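PDB 2O0Q: hypothetical protein CC0527 from Caulobacter vibrioides, which is of unknown function but belongs to the DUF952 family, whose membership of the ADP-ribosyl clan suggests a distant kinship with ADP-ribosyltransferase-like proteins. Local coordinates for residues 11-16 with 94-99; 44-49 with 105-110; 71-76 with 81-86. All coordinates share one frame; numbering follows the deposited sequence.

From the N terminus, helix 10-19 supplies residues 11-16, which meet residues 94-99 on the outermost strand 93-98; interaction 1 thus closes a loop of 77 residues. Within that loop helix 39-49 opens interaction 2, which closes only at residues 105-110, beyond strand 93-98, so these two contacts cross. Interaction 3, the hairpin of residues 71-76 and 81-86, lies inside both loops and forms the other end of the same antiparallel sheet. Interactions 1 and 2 touch where Leu99 packs on Leu109 and Pro107. Interactions 2 and 3 meet through Arg76, which reaches Glu44 and Thr45. Interactions 1 and 3 remain about 11 Å apart at their nearest atoms.

Interaction 1. Residues 11-16 with 94-99; sequences AEWDAA and TREADL
The indole nitrogen NE1 of Trp13 donates a hydrogen bond to OE2 of Glu96, 2.9 Å away, and the contact is centred on this bond. The carboxylate oxygen sits at the edge of the indole, almost in its plane, and the N-H points at it fairly straight (157°). Seen from Glu96 the approach is different: the nitrogen comes from above the carboxylate plane, with the indole turned 70° against that plane. The second oxygen is not far off, OE1 of Glu96 lying 3.2 Å from Trp13 NE1. Glu96 places its CG between the backbone N and the carbonyl carbon (chi1 55°) and then runs extended; together with the outstretched indole it bridges the 9.9 Å between the CA atoms of Trp13 and Glu96. Helix 10-19 is thereby joined to strand 93-98, an outermost strand of the six-stranded antiparallel sheet. This strand carries a classic beta bulge near its beginning, where Thr94 and Arg95 both face Ala60. The buried Trp13 ring packs on Val57 and Leu59 of strand 56-62, on Leu8 and on Val90, so its N-H finds an acceptor at the edge of this apolar packing, where Glu96 is exposed. Arg10 adds a second bridge between helix and strand, making salt bridges to both Asp14 and Asp98, and its weak, long ion pair with Glu96 may help to offset the gathered negative charge.

Interaction 2. Residues 44-49 with 105-110; sequences ETAAKW and GVPQLG
With chi1 at 178°, Val106 sends CG1 opposite its amide nitrogen and onto Ala47, while Leu109 swings CG beside its backbone N (chi1 -58°) to bring its branch point to Ala46. The contact is packing of a helix on an irregular, loosely extended chain: helix 39-49 receives the connection that leaves strand 93-98 and leads to the C-terminal helix 110-114. Small side chains on the helix allow the backbones to come close, the CA atoms of Ala47 and Val106 being 5.3 Å apart and those of Ala46 and Pro107 6.0 Å. Ala46 lies at the centre. Its CB points toward the loop and meets two groups, CB of Pro107 at 4.1 Å and CG of Leu109 at the same distance of 4.1 Å. Ala46 also packs on Ile7 of strand 3-9, and Leu109 touches that isoleucine too, so the contact continues into the layer between helix and sheet. Leu109 further reaches Ala42 and Gln43, one turn earlier on the helix, and Leu99. No hydrogen bond spans the two segments. Polar links outside the contact hold the loop: Val106 N bonds to the Asp102 carboxylate, and backbone bonds join Gln108 to Asp100 and Gly105 to Gly52. At the more open end of the contact Val106 CG1 lies 3.8 Å from Ala47 CB, and the Val106 side chain also touches Gln43. Beside it the proline ring leans on the helix backbone, with Pro107 CD 3.7 Å from the carbonyl oxygen Ala46 O.

Interaction 3. Residues 71-76 with 81-86; sequences KWEASR and FPHLYR
The Tyr85 ring carries the Lys71 side chain over one face, NZ standing 4.0 Å from the ring centroid and only 6° off its normal, a cation-pi contact to which CE adds a CH-pi contact. At the edge of that ring the phenol OH donates to OE1 of Glu73, although the place of this oxygen is less sure. On the other face of the sheet from Lys71 and His83, Pro82 lies over one face of the Trp72 indole, its CB 3.7 Å from the centroid of the six-membered ring. Phe81 presents its CZ over the middle of the Arg76 guanidinium, the two planes 74° apart, and its CE1 reaches Arg76 CB at 3.5 Å. These pairs decorate a beta hairpin at one end of the six-stranded antiparallel sheet. Lys71 with His83 and Glu73 with Phe81 form hydrogen-bonded pairs; the straightest bond runs from Lys71 N to His83 O (2.8 Å, 178°). Trp72 and Pro82 form the non-hydrogen-bonded pair between them, where the proline, lacking an N-H, costs no bond to Trp72. His83 stacks on Phe33. The aromatic face of Tyr85 probably favours the charged form of Lys71, while Thr45 and Glu44 of helix 39-49 bond to the Arg76 guanidinium, hold it in place where the rim of Phe81 meets its face, and probably balance part of its charge.

Interaction 1. Residues 11-16 with 94-99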
ATOM      1  N   ALA A  11      -6.345 -11.591   2.924  1.00 18.49           N
ATOM      2  CA  ALA A  11      -7.615 -11.901   2.273  1.00 19.19           C
ATOM      3  C   ALA A  11      -7.810 -11.019   1.046  1.00 19.57           C
ATOM      4  O   ALA A  11      -8.159 -11.500  -0.032  1.00 20.04           O
ATOM      5  CB  ALA A  11      -8.769 -11.694   3.249  1.00 18.80           C
ATOM      6  N   GLU A  12      -7.579  -9.723   1.212  1.00 19.51           N
ATOM      7  CA  GLU A  12      -7.749  -8.794   0.109  1.00 19.19           C
ATOM      8  C   GLU A  12      -6.765  -9.046  -1.024  1.00 18.52           C
ATOM      9  O   GLU A  12      -7.120  -8.913  -2.199  1.00 18.45           O
ATOM     10  CB  GLU A  12      -7.645  -7.357   0.623  1.00 20.04           C
ATOM     11  CG  GLU A  12      -8.872  -6.943   1.431  1.00 22.99           C
ATOM     12  CD  GLU A  12      -8.685  -5.630   2.161  1.00 24.48           C
ATOM     13  OE1 GLU A  12      -7.757  -5.548   2.993  1.00 24.88           O
ATOM     14  OE2 GLU A  12      -9.466  -4.686   1.907  1.00 24.37           O
ATOM     15  N   TRP A  13      -5.537  -9.426  -0.682  1.00 17.35           N
ATOM     16  CA  TRP A  13      -4.534  -9.692  -1.705  1.00 16.85           C
ATOM     17  C   TRP A  13      -4.890 -10.970  -2.475  1.00 17.69           C
ATOM     18  O   TRP A  13      -4.786 -11.007  -3.702  1.00 18.60           O
ATOM     19  CB  TRP A  13      -3.144  -9.812  -1.071  1.00 16.15           C
ATOM     20  CG  TRP A  13      -2.026 -10.025  -2.064  1.00 17.95           C
ATOM     21  CD1 TRP A  13      -1.003 -10.923  -1.956  1.00 18.70           C
ATOM     22  CD2 TRP A  13      -1.817  -9.330  -3.304  1.00 16.59           C
ATOM     23  NE1 TRP A  13      -0.173 -10.837  -3.049  1.00 18.50           N
ATOM     24  CE2 TRP A  13      -0.648  -9.868  -3.893  1.00 17.86           C
ATOM     25  CE3 TRP A  13      -2.503  -8.308  -3.975  1.00 17.21           C
ATOM     26  CZ2 TRP A  13      -0.148  -9.419  -5.123  1.00 18.54           C
ATOM     27  CZ3 TRP A  13      -2.004  -7.859  -5.205  1.00 18.94           C
ATOM     28  CH2 TRP A  13      -0.837  -8.418  -5.762  1.00 18.06           C
ATOM     29  N   ASP A  14      -5.313 -12.017  -1.765  1.00 17.26           N
ATOM     30  CA  ASP A  14      -5.692 -13.254  -2.448  1.00 17.83           C
ATOM     31  C   ASP A  14      -6.888 -12.972  -3.355  1.00 18.48           C
ATOM     32  O   ASP A  14      -6.943 -13.441  -4.497  1.00 17.75           O
ATOM     33  CB  ASP A  14      -6.069 -14.357  -1.449  1.00 19.10           C
ATOM     34  CG  ASP A  14      -4.864 -14.960  -0.753  1.00 20.50           C
ATOM     35  OD1 ASP A  14      -3.732 -14.816  -1.259  1.00 19.93           O
ATOM     36  OD2 ASP A  14      -5.055 -15.601   0.303  1.00 22.78           O
ATOM     37  N   ALA A  15      -7.843 -12.200  -2.838  1.00 18.14           N
ATOM     38  CA  ALA A  15      -9.036 -11.843  -3.597  1.00 17.82           C
ATOM     39  C   ALA A  15      -8.633 -11.060  -4.841  1.00 19.34           C
ATOM     40  O   ALA A  15      -9.232 -11.209  -5.909  1.00 18.29           O
ATOM     41  CB  ALA A  15      -9.969 -11.008  -2.737  1.00 20.04           C
ATOM     42  N   ALA A  16      -7.614 -10.221  -4.696  1.00 18.25           N
ATOM     43  CA  ALA A  16      -7.135  -9.422  -5.813  1.00 19.07           C
ATOM     44  C   ALA A  16      -6.520 -10.331  -6.875  1.00 18.65           C
ATOM     45  O   ALA A  16      -6.773 -10.168  -8.069  1.00 18.91           O
ATOM     46  CB  ALA A  16      -6.108  -8.409  -5.324  1.00 18.38           C
ATOM     47  N   THR A  94       5.800  -5.232  -7.968  1.00 20.24           N
ATOM     48  CA  THR A  94       7.167  -5.705  -8.159  1.00 22.33           C
ATOM     49  C   THR A  94       7.513  -6.809  -7.162  1.00 22.79           C
ATOM     50  O   THR A  94       8.168  -7.790  -7.517  1.00 21.75           O
ATOM     51  CB  THR A  94       8.174  -4.544  -8.036  1.00 23.92           C
ATOM     52  OG1 THR A  94       8.174  -4.040  -6.695  1.00 29.66           O
ATOM     53  CG2 THR A  94       7.791  -3.420  -8.986  1.00 24.53           C
ATOM     54  N   ARG A  95       7.077  -6.651  -5.916  1.00 21.62           N
ATOM     55  CA  ARG A  95       7.321  -7.672  -4.903  1.00 22.40           C
ATOM     56  C   ARG A  95       6.395  -7.522  -3.704  1.00 21.67           C
ATOM     57  O   ARG A  95       5.924  -6.426  -3.396  1.00 20.08           O
ATOM     58  CB  ARG A  95       8.783  -7.663  -4.436  1.00 25.28           C
ATOM     59  CG  ARG A  95       9.229  -6.429  -3.678  1.00 28.74           C
ATOM     60  CD  ARG A  95      10.537  -6.706  -2.931  1.00 31.76           C
ATOM     61  NE  ARG A  95      11.168  -5.481  -2.445  1.00 34.99           N
ATOM     62  CZ  ARG A  95      11.887  -4.657  -3.206  1.00 35.64           C
ATOM     63  NH1 ARG A  95      12.071  -4.932  -4.492  1.00 37.20           N
ATOM     64  NH2 ARG A  95      12.414  -3.556  -2.686  1.00 35.23           N
ATOM     65  N   GLU A  96       6.133  -8.642  -3.041  1.00 19.80           N
ATOM     66  CA  GLU A  96       5.267  -8.664  -1.874  1.00 20.05           C
ATOM     67  C   GLU A  96       5.991  -9.291  -0.697  1.00 21.45           C
ATOM     68  O   GLU A  96       7.014  -9.959  -0.866  1.00 22.98           O
ATOM     69  CB  GLU A  96       3.992  -9.455  -2.166  1.00 19.58           C
ATOM     70  CG  GLU A  96       4.234 -10.870  -2.659  1.00 20.42           C
ATOM     71  CD  GLU A  96       2.947 -11.666  -2.771  1.00 21.21           C
ATOM     72  OE1 GLU A  96       2.431 -12.116  -1.728  1.00 20.09           O
ATOM     73  OE2 GLU A  96       2.443 -11.831  -3.903  1.00 20.99           O
ATOM     74  N   ALA A  97       5.443  -9.083   0.494  1.00 18.91           N
ATOM     75  CA  ALA A  97       6.030  -9.618   1.711  1.00 19.55           C
ATOM     76  C   ALA A  97       4.992  -9.660   2.814  1.00 18.25           C
ATOM     77  O   ALA A  97       4.141  -8.770   2.914  1.00 18.77           O
ATOM     78  CB  ALA A  97       7.201  -8.751   2.142  1.00 17.30           C
ATOM     79  N   ASP A  98       5.049 -10.701   3.637  1.00 18.51           N
ATOM     80  CA  ASP A  98       4.114 -10.810   4.745  1.00 18.81           C
ATOM     81  C   ASP A  98       4.731 -10.053   5.908  1.00 17.59           C
ATOM     82  O   ASP A  98       5.907 -10.231   6.222  1.00 19.09           O
ATOM     83  CB  ASP A  98       3.879 -12.271   5.121  1.00 19.72           C
ATOM     84  CG  ASP A  98       3.280 -13.072   3.984  1.00 22.12           C
ATOM     85  OD1 ASP A  98       2.375 -12.555   3.294  1.00 21.76           O
ATOM     86  OD2 ASP A  98       3.711 -14.227   3.789  1.00 25.77           O
ATOM     87  N   LEU A  99       3.935  -9.203   6.541  1.00 16.58           N
ATOM     88  CA  LEU A  99       4.406  -8.381   7.647  1.00 14.90           C
ATOM     89  C   LEU A  99       4.229  -8.991   9.029  1.00 15.46           C
ATOM     90  O   LEU A  99       3.323  -9.794   9.257  1.00 17.10           O
ATOM     91  CB  LEU A  99       3.698  -7.027   7.608  1.00 14.94           C
ATOM     92  CG  LEU A  99       3.926  -6.169   6.363  1.00 13.35           C
ATOM     93  CD1 LEU A  99       3.015  -4.956   6.407  1.00 12.22           C
ATOM     94  CD2 LEU A  99       5.387  -5.746   6.295  1.00 11.61           C
TER

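Interaction 2. Residues 44-49 with 105-110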
ATOM      1  N   GLU A  44       4.707   5.234   8.934  1.00 15.00           N
ATOM      2  CA  GLU A  44       3.711   6.015   9.661  1.00 15.65           C
ATOM      3  C   GLU A  44       2.311   5.553   9.260  1.00 14.22           C
ATOM      4  O   GLU A  44       1.410   5.472  10.099  1.00 14.12           O
ATOM      5  CB  GLU A  44       3.862   7.519   9.385  1.00 17.74           C
ATOM      6  CG  GLU A  44       3.062   8.382  10.376  1.00 20.96           C
ATOM      7  CD  GLU A  44       3.282   9.879  10.208  1.00 23.85           C
ATOM      8  OE1 GLU A  44       4.450  10.315  10.145  1.00 21.84           O
ATOM      9  OE2 GLU A  44       2.282  10.628  10.153  1.00 25.07           O
ATOM     10  N   THR A  45       2.133   5.248   7.978  1.00 13.64           N
ATOM     11  CA  THR A  45       0.837   4.771   7.495  1.00 13.16           C
ATOM     12  C   THR A  45       0.496   3.454   8.194  1.00 13.78           C
ATOM     13  O   THR A  45      -0.644   3.232   8.615  1.00 12.91           O
ATOM     14  CB  THR A  45       0.868   4.544   5.963  1.00 14.02           C
ATOM     15  OG1 THR A  45       1.053   5.802   5.303  1.00 16.55           O
ATOM     16  CG2 THR A  45      -0.440   3.913   5.474  1.00 13.42           C
ATOM     17  N   ALA A  46       1.492   2.584   8.322  1.00 11.90           N
ATOM     18  CA  ALA A  46       1.286   1.295   8.971  1.00 12.38           C
ATOM     19  C   ALA A  46       0.887   1.495  10.432  1.00 12.59           C
ATOM     20  O   ALA A  46      -0.053   0.876  10.925  1.00 12.00           O
ATOM     21  CB  ALA A  46       2.569   0.444   8.875  1.00 11.64           C
ATOM     22  N   ALA A  47       1.599   2.380  11.119  1.00 11.02           N
ATOM     23  CA  ALA A  47       1.333   2.653  12.525  1.00 11.91           C
ATOM     24  C   ALA A  47      -0.022   3.310  12.736  1.00 13.19           C
ATOM     25  O   ALA A  47      -0.675   3.098  13.749  1.00 12.43           O
ATOM     26  CB  ALA A  47       2.423   3.551  13.087  1.00 12.05           C
ATOM     27  N   LYS A  48      -0.441   4.110  11.771  1.00 14.40           N
ATOM     28  CA  LYS A  48      -1.700   4.821  11.893  1.00 16.45           C
ATOM     29  C   LYS A  48      -2.971   3.994  11.677  1.00 16.87           C
ATOM     30  O   LYS A  48      -3.900   4.072  12.486  1.00 13.35           O
ATOM     31  CB  LYS A  48      -1.688   6.017  10.938  1.00 20.07           C
ATOM     32  CG  LYS A  48      -2.820   7.002  11.144  1.00 25.37           C
ATOM     33  CD  LYS A  48      -2.688   8.168  10.179  1.00 28.12           C
ATOM     34  CE  LYS A  48      -3.776   9.198  10.400  1.00 25.54           C
ATOM     35  NZ  LYS A  48      -3.767  10.236   9.320  1.00 24.15           N
ATOM     36  N   TRP A  49      -3.012   3.189  10.616  1.00 26.49           N
ATOM     37  CA  TRP A  49      -4.227   2.428  10.315  0.50 27.01           C
ATOM     38  C   TRP A  49      -4.212   0.906  10.408  1.00 23.32           C
ATOM     39  O   TRP A  49      -5.268   0.280  10.273  1.00 22.21           O
ATOM     40  CB  TRP A  49      -4.727   2.783   8.912  0.50 34.39           C
ATOM     41  CG  TRP A  49      -4.536   4.204   8.522  0.50 39.80           C
ATOM     42  CD1 TRP A  49      -3.422   4.756   7.963  0.50 42.19           C
ATOM     43  CD2 TRP A  49      -5.485   5.263   8.656  0.50 42.98           C
ATOM     44  NE1 TRP A  49      -3.617   6.096   7.738  0.50 44.14           N
ATOM     45  CE2 TRP A  49      -4.877   6.435   8.157  0.50 44.61           C
ATOM     46  CE3 TRP A  49      -6.792   5.339   9.154  0.50 44.11           C
ATOM     47  CZ2 TRP A  49      -5.532   7.670   8.136  0.50 45.49           C
ATOM     48  CZ3 TRP A  49      -7.444   6.570   9.136  0.50 46.00           C
ATOM     49  CH2 TRP A  49      -6.810   7.718   8.630  0.50 45.92           C
ATOM     50  N   GLY A 105       2.069  -3.780  18.417  1.00 18.12           N
ATOM     51  CA  GLY A 105       1.093  -4.202  17.431  1.00 16.03           C
ATOM     52  C   GLY A 105       1.257  -3.461  16.117  1.00 15.51           C
ATOM     53  O   GLY A 105       0.410  -3.557  15.227  1.00 17.84           O
ATOM     54  N   VAL A 106       2.348  -2.711  15.996  1.00 13.38           N
ATOM     55  CA  VAL A 106       2.620  -1.946  14.779  1.00 12.98           C
ATOM     56  C   VAL A 106       3.372  -2.807  13.763  1.00 13.09           C
ATOM     57  O   VAL A 106       4.377  -3.444  14.094  1.00 14.15           O
ATOM     58  CB  VAL A 106       3.484  -0.697  15.077  1.00 14.00           C
ATOM     59  CG1 VAL A 106       3.794   0.055  13.777  1.00 12.89           C
ATOM     60  CG2 VAL A 106       2.766   0.209  16.061  1.00 16.57           C
ATOM     61  N   PRO A 107       2.884  -2.850  12.514  1.00 12.54           N
ATOM     62  CA  PRO A 107       3.534  -3.639  11.461  1.00 11.98           C
ATOM     63  C   PRO A 107       4.951  -3.109  11.207  1.00 12.40           C
ATOM     64  O   PRO A 107       5.155  -1.901  11.078  1.00 13.77           O
ATOM     65  CB  PRO A 107       2.619  -3.425  10.255  1.00 10.86           C
ATOM     66  CG  PRO A 107       1.262  -3.179  10.893  1.00 11.10           C
ATOM     67  CD  PRO A 107       1.627  -2.252  12.026  1.00 10.38           C
ATOM     68  N   GLN A 108       5.930  -4.005  11.135  1.00 12.14           N
ATOM     69  CA  GLN A 108       7.311  -3.583  10.901  1.00 13.13           C
ATOM     70  C   GLN A 108       7.625  -3.510   9.408  1.00 12.89           C
ATOM     71  O   GLN A 108       7.600  -4.526   8.718  1.00 12.54           O
ATOM     72  CB  GLN A 108       8.290  -4.548  11.577  1.00 15.61           C
ATOM     73  CG  GLN A 108       8.159  -4.639  13.088  1.00 17.95           C
ATOM     74  CD  GLN A 108       9.265  -5.472  13.717  1.00 19.89           C
ATOM     75  OE1 GLN A 108       9.402  -6.662  13.432  1.00 21.63           O
ATOM     76  NE2 GLN A 108      10.063  -4.844  14.576  1.00 20.30           N
ATOM     77  N   LEU A 109       7.929  -2.314   8.911  1.00 13.15           N
ATOM     78  CA  LEU A 109       8.251  -2.147   7.492  1.00 14.34           C
ATOM     79  C   LEU A 109       9.734  -1.875   7.262  1.00 13.79           C
ATOM     80  O   LEU A 109      10.220  -1.967   6.136  1.00 15.30           O
ATOM     81  CB  LEU A 109       7.458  -0.987   6.883  1.00 12.90           C
ATOM     82  CG  LEU A 109       5.931  -0.993   6.927  1.00 15.41           C
ATOM     83  CD1 LEU A 109       5.420  -0.076   5.822  1.00 14.80           C
ATOM     84  CD2 LEU A 109       5.395  -2.384   6.733  1.00 15.22           C
ATOM     85  N   GLY A 110      10.436  -1.535   8.338  1.00 14.18           N
ATOM     86  CA  GLY A 110      11.850  -1.213   8.268  1.00 14.67           C
ATOM     87  C   GLY A 110      12.726  -1.982   7.296  1.00 16.12           C
ATOM     88  O   GLY A 110      13.219  -1.416   6.317  1.00 14.99           O
TER

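Interaction 3. Residues 71-76 with 81-86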
ATOM      1  N   LYS A  71      -1.624   9.953  -9.141  1.00 16.40           N
ATOM      2  CA  LYS A  71      -1.526  11.365  -8.815  1.00 16.81           C
ATOM      3  C   LYS A  71      -0.849  11.518  -7.461  1.00 15.42           C
ATOM      4  O   LYS A  71      -1.156  10.781  -6.519  1.00 15.49           O
ATOM      5  CB  LYS A  71      -2.920  12.000  -8.751  1.00 20.10           C
ATOM      6  CG  LYS A  71      -3.756  11.850 -10.012  1.00 23.68           C
ATOM      7  CD  LYS A  71      -5.124  12.493  -9.825  1.00 29.73           C
ATOM      8  CE  LYS A  71      -6.015  12.298 -11.045  1.00 32.25           C
ATOM      9  NZ  LYS A  71      -7.396  12.823 -10.816  1.00 34.40           N
ATOM     10  N   TRP A  72       0.085  12.457  -7.378  1.00 13.60           N
ATOM     11  CA  TRP A  72       0.781  12.729  -6.123  1.00 12.47           C
ATOM     12  C   TRP A  72       0.093  13.945  -5.544  1.00 13.56           C
ATOM     13  O   TRP A  72       0.204  15.044  -6.084  1.00 14.03           O
ATOM     14  CB  TRP A  72       2.258  13.022  -6.372  1.00 12.77           C
ATOM     15  CG  TRP A  72       3.015  11.806  -6.793  1.00 14.52           C
ATOM     16  CD1 TRP A  72       3.109  11.288  -8.056  1.00 14.89           C
ATOM     17  CD2 TRP A  72       3.757  10.929  -5.944  1.00 15.25           C
ATOM     18  NE1 TRP A  72       3.867  10.141  -8.043  1.00 16.09           N
ATOM     19  CE2 TRP A  72       4.278   9.899  -6.757  1.00 16.82           C
ATOM     20  CE3 TRP A  72       4.034  10.912  -4.572  1.00 17.94           C
ATOM     21  CZ2 TRP A  72       5.061   8.861  -6.241  1.00 17.78           C
ATOM     22  CZ3 TRP A  72       4.809   9.882  -4.060  1.00 17.03           C
ATOM     23  CH2 TRP A  72       5.315   8.870  -4.894  1.00 17.38           C
ATOM     24  N   GLU A  73      -0.629  13.745  -4.447  1.00 13.44           N
ATOM     25  CA  GLU A  73      -1.377  14.833  -3.833  1.00 13.89           C
ATOM     26  C   GLU A  73      -0.908  15.207  -2.434  1.00 14.05           C
ATOM     27  O   GLU A  73      -0.714  14.339  -1.580  1.00 14.78           O
ATOM     28  CB  GLU A  73      -2.858  14.460  -3.808  1.00 14.14           C
ATOM     29  CG  GLU A  73      -3.403  14.114  -5.184  1.00 16.40           C
ATOM     30  CD  GLU A  73      -4.893  13.829  -5.177  1.00 18.21           C
ATOM     31  OE1 GLU A  73      -5.283  12.674  -4.917  1.00 18.40           O
ATOM     32  OE2 GLU A  73      -5.675  14.770  -5.423  1.00 18.11           O
ATOM     33  N   ALA A  74      -0.731  16.507  -2.215  1.00 14.86           N
ATOM     34  CA  ALA A  74      -0.303  17.042  -0.921  1.00 14.32           C
ATOM     35  C   ALA A  74      -1.331  16.666   0.142  1.00 15.20           C
ATOM     36  O   ALA A  74      -2.486  17.104   0.093  1.00 15.01           O
ATOM     37  CB  ALA A  74      -0.170  18.555  -1.005  1.00 13.78           C
ATOM     38  N   SER A  75      -0.909  15.862   1.108  1.00 14.42           N
ATOM     39  CA  SER A  75      -1.819  15.408   2.151  1.00 14.74           C
ATOM     40  C   SER A  75      -1.227  15.516   3.557  1.00 14.78           C
ATOM     41  O   SER A  75      -0.889  16.606   4.019  1.00 13.80           O
ATOM     42  CB  SER A  75      -2.234  13.957   1.843  1.00 14.57           C
ATOM     43  OG  SER A  75      -3.178  13.461   2.772  1.00 14.51           O
ATOM     44  N   ARG A  76      -1.101  14.375   4.227  1.00 12.94           N
ATOM     45  CA  ARG A  76      -0.583  14.297   5.592  1.00 14.24           C
ATOM     46  C   ARG A  76       0.730  15.039   5.816  1.00 13.88           C
ATOM     47  O   ARG A  76       1.738  14.753   5.171  1.00 14.27           O
ATOM     48  CB  ARG A  76      -0.414  12.824   5.983  1.00 15.50           C
ATOM     49  CG  ARG A  76      -0.387  12.563   7.478  1.00 17.42           C
ATOM     50  CD  ARG A  76      -0.524  11.065   7.748  1.00 18.37           C
ATOM     51  NE  ARG A  76       0.685  10.319   7.407  1.00 19.51           N
ATOM     52  CZ  ARG A  76       0.695   9.069   6.945  1.00 16.50           C
ATOM     53  NH1 ARG A  76      -0.440   8.411   6.751  1.00 15.21           N
ATOM     54  NH2 ARG A  76       1.849   8.464   6.696  1.00 13.45           N
ATOM     55  N   PHE A  81       1.221  12.336  -1.266  1.00 14.26           N
ATOM     56  CA  PHE A  81       0.971  10.903  -1.244  1.00 13.79           C
ATOM     57  C   PHE A  81       0.543  10.393  -2.612  1.00 13.64           C
ATOM     58  O   PHE A  81      -0.219  11.045  -3.329  1.00 13.25           O
ATOM     59  CB  PHE A  81      -0.106  10.554  -0.207  1.00 13.58           C
ATOM     60  CG  PHE A  81       0.399  10.538   1.213  1.00 12.99           C
ATOM     61  CD1 PHE A  81       0.760  11.716   1.852  1.00 13.90           C
ATOM     62  CD2 PHE A  81       0.541   9.334   1.899  1.00 14.69           C
ATOM     63  CE1 PHE A  81       1.259  11.698   3.156  1.00 14.96           C
ATOM     64  CE2 PHE A  81       1.037   9.304   3.200  1.00 13.52           C
ATOM     65  CZ  PHE A  81       1.397  10.487   3.829  1.00 14.77           C
ATOM     66  N   PRO A  82       1.044   9.212  -3.000  1.00 12.18           N
ATOM     67  CA  PRO A  82       0.672   8.658  -4.301  1.00 11.67           C
ATOM     68  C   PRO A  82      -0.733   8.071  -4.229  1.00 11.86           C
ATOM     69  O   PRO A  82      -0.998   7.186  -3.414  1.00 12.97           O
ATOM     70  CB  PRO A  82       1.744   7.596  -4.543  1.00 11.97           C
ATOM     71  CG  PRO A  82       2.057   7.113  -3.162  1.00 11.23           C
ATOM     72  CD  PRO A  82       2.066   8.386  -2.331  1.00 12.67           C
ATOM     73  N   HIS A  83      -1.622   8.583  -5.077  1.00 12.51           N
ATOM     74  CA  HIS A  83      -3.011   8.137  -5.149  1.00 12.28           C
ATOM     75  C   HIS A  83      -3.271   7.571  -6.553  1.00 13.79           C
ATOM     76  O   HIS A  83      -3.127   8.285  -7.548  1.00 14.84           O
ATOM     77  CB  HIS A  83      -3.964   9.313  -4.890  1.00 13.03           C
ATOM     78  CG  HIS A  83      -3.881   9.885  -3.504  1.00 10.92           C
ATOM     79  ND1 HIS A  83      -3.327   9.204  -2.442  1.00 13.46           N
ATOM     80  CD2 HIS A  83      -4.362  11.045  -2.996  1.00  9.24           C
ATOM     81  CE1 HIS A  83      -3.476   9.917  -1.336  1.00  7.51           C
ATOM     82  NE2 HIS A  83      -4.102  11.037  -1.646  1.00 14.39           N
ATOM     83  N   LEU A  84      -3.662   6.298  -6.633  1.00 13.67           N
ATOM     84  CA  LEU A  84      -3.915   5.658  -7.926  1.00 14.07           C
ATOM     85  C   LEU A  84      -5.408   5.633  -8.236  1.00 14.06           C
ATOM     86  O   LEU A  84      -6.179   4.929  -7.586  1.00 14.84           O
ATOM     87  CB  LEU A  84      -3.354   4.229  -7.940  1.00 13.14           C
ATOM     88  CG  LEU A  84      -3.462   3.484  -9.277  1.00 14.45           C
ATOM     89  CD1 LEU A  84      -2.680   4.237 -10.348  1.00 12.10           C
ATOM     90  CD2 LEU A  84      -2.933   2.060  -9.127  1.00 15.24           C
ATOM     91  N   TYR A  85      -5.799   6.409  -9.242  1.00 14.47           N
ATOM     92  CA  TYR A  85      -7.194   6.511  -9.634  1.00 15.21           C
ATOM     93  C   TYR A  85      -7.637   5.443 -10.623  1.00 17.09           C
ATOM     94  O   TYR A  85      -8.216   5.743 -11.671  1.00 17.94           O
ATOM     95  CB  TYR A  85      -7.471   7.908 -10.195  1.00 14.12           C
ATOM     96  CG  TYR A  85      -7.480   8.979  -9.124  1.00 13.53           C
ATOM     97  CD1 TYR A  85      -6.306   9.368  -8.477  1.00 13.20           C
ATOM     98  CD2 TYR A  85      -8.677   9.566  -8.722  1.00 11.95           C
ATOM     99  CE1 TYR A  85      -6.333  10.321  -7.446  1.00 10.69           C
ATOM    100  CE2 TYR A  85      -8.713  10.510  -7.704  1.00 11.84           C
ATOM    101  CZ  TYR A  85      -7.549  10.883  -7.071  1.00 10.92           C
ATOM    102  OH  TYR A  85      -7.616  11.825  -6.071  1.00 10.85           O
ATOM    103  N   ARG A  86      -7.363   4.194 -10.263  1.00 17.78           N
ATOM    104  CA  ARG A  86      -7.727   3.028 -11.063  1.00 18.81           C
ATOM    105  C   ARG A  86      -7.251   1.805 -10.296  1.00 18.45           C
ATOM    106  O   ARG A  86      -6.375   1.908  -9.441  1.00 16.90           O
ATOM    107  CB  ARG A  86      -7.048   3.061 -12.436  1.00 19.00           C
ATOM    108  CG  ARG A  86      -5.526   2.906 -12.424  1.00 18.19           C
ATOM    109  CD  ARG A  86      -5.013   2.728 -13.857  1.00 19.17           C
ATOM    110  NE  ARG A  86      -3.557   2.668 -13.974  1.00 17.79           N
ATOM    111  CZ  ARG A  86      -2.795   1.651 -13.577  1.00 18.00           C
ATOM    112  NH1 ARG A  86      -3.336   0.573 -13.020  1.00 19.24           N
ATOM    113  NH2 ARG A  86      -1.480   1.710 -13.751  1.00 18.05           N
TER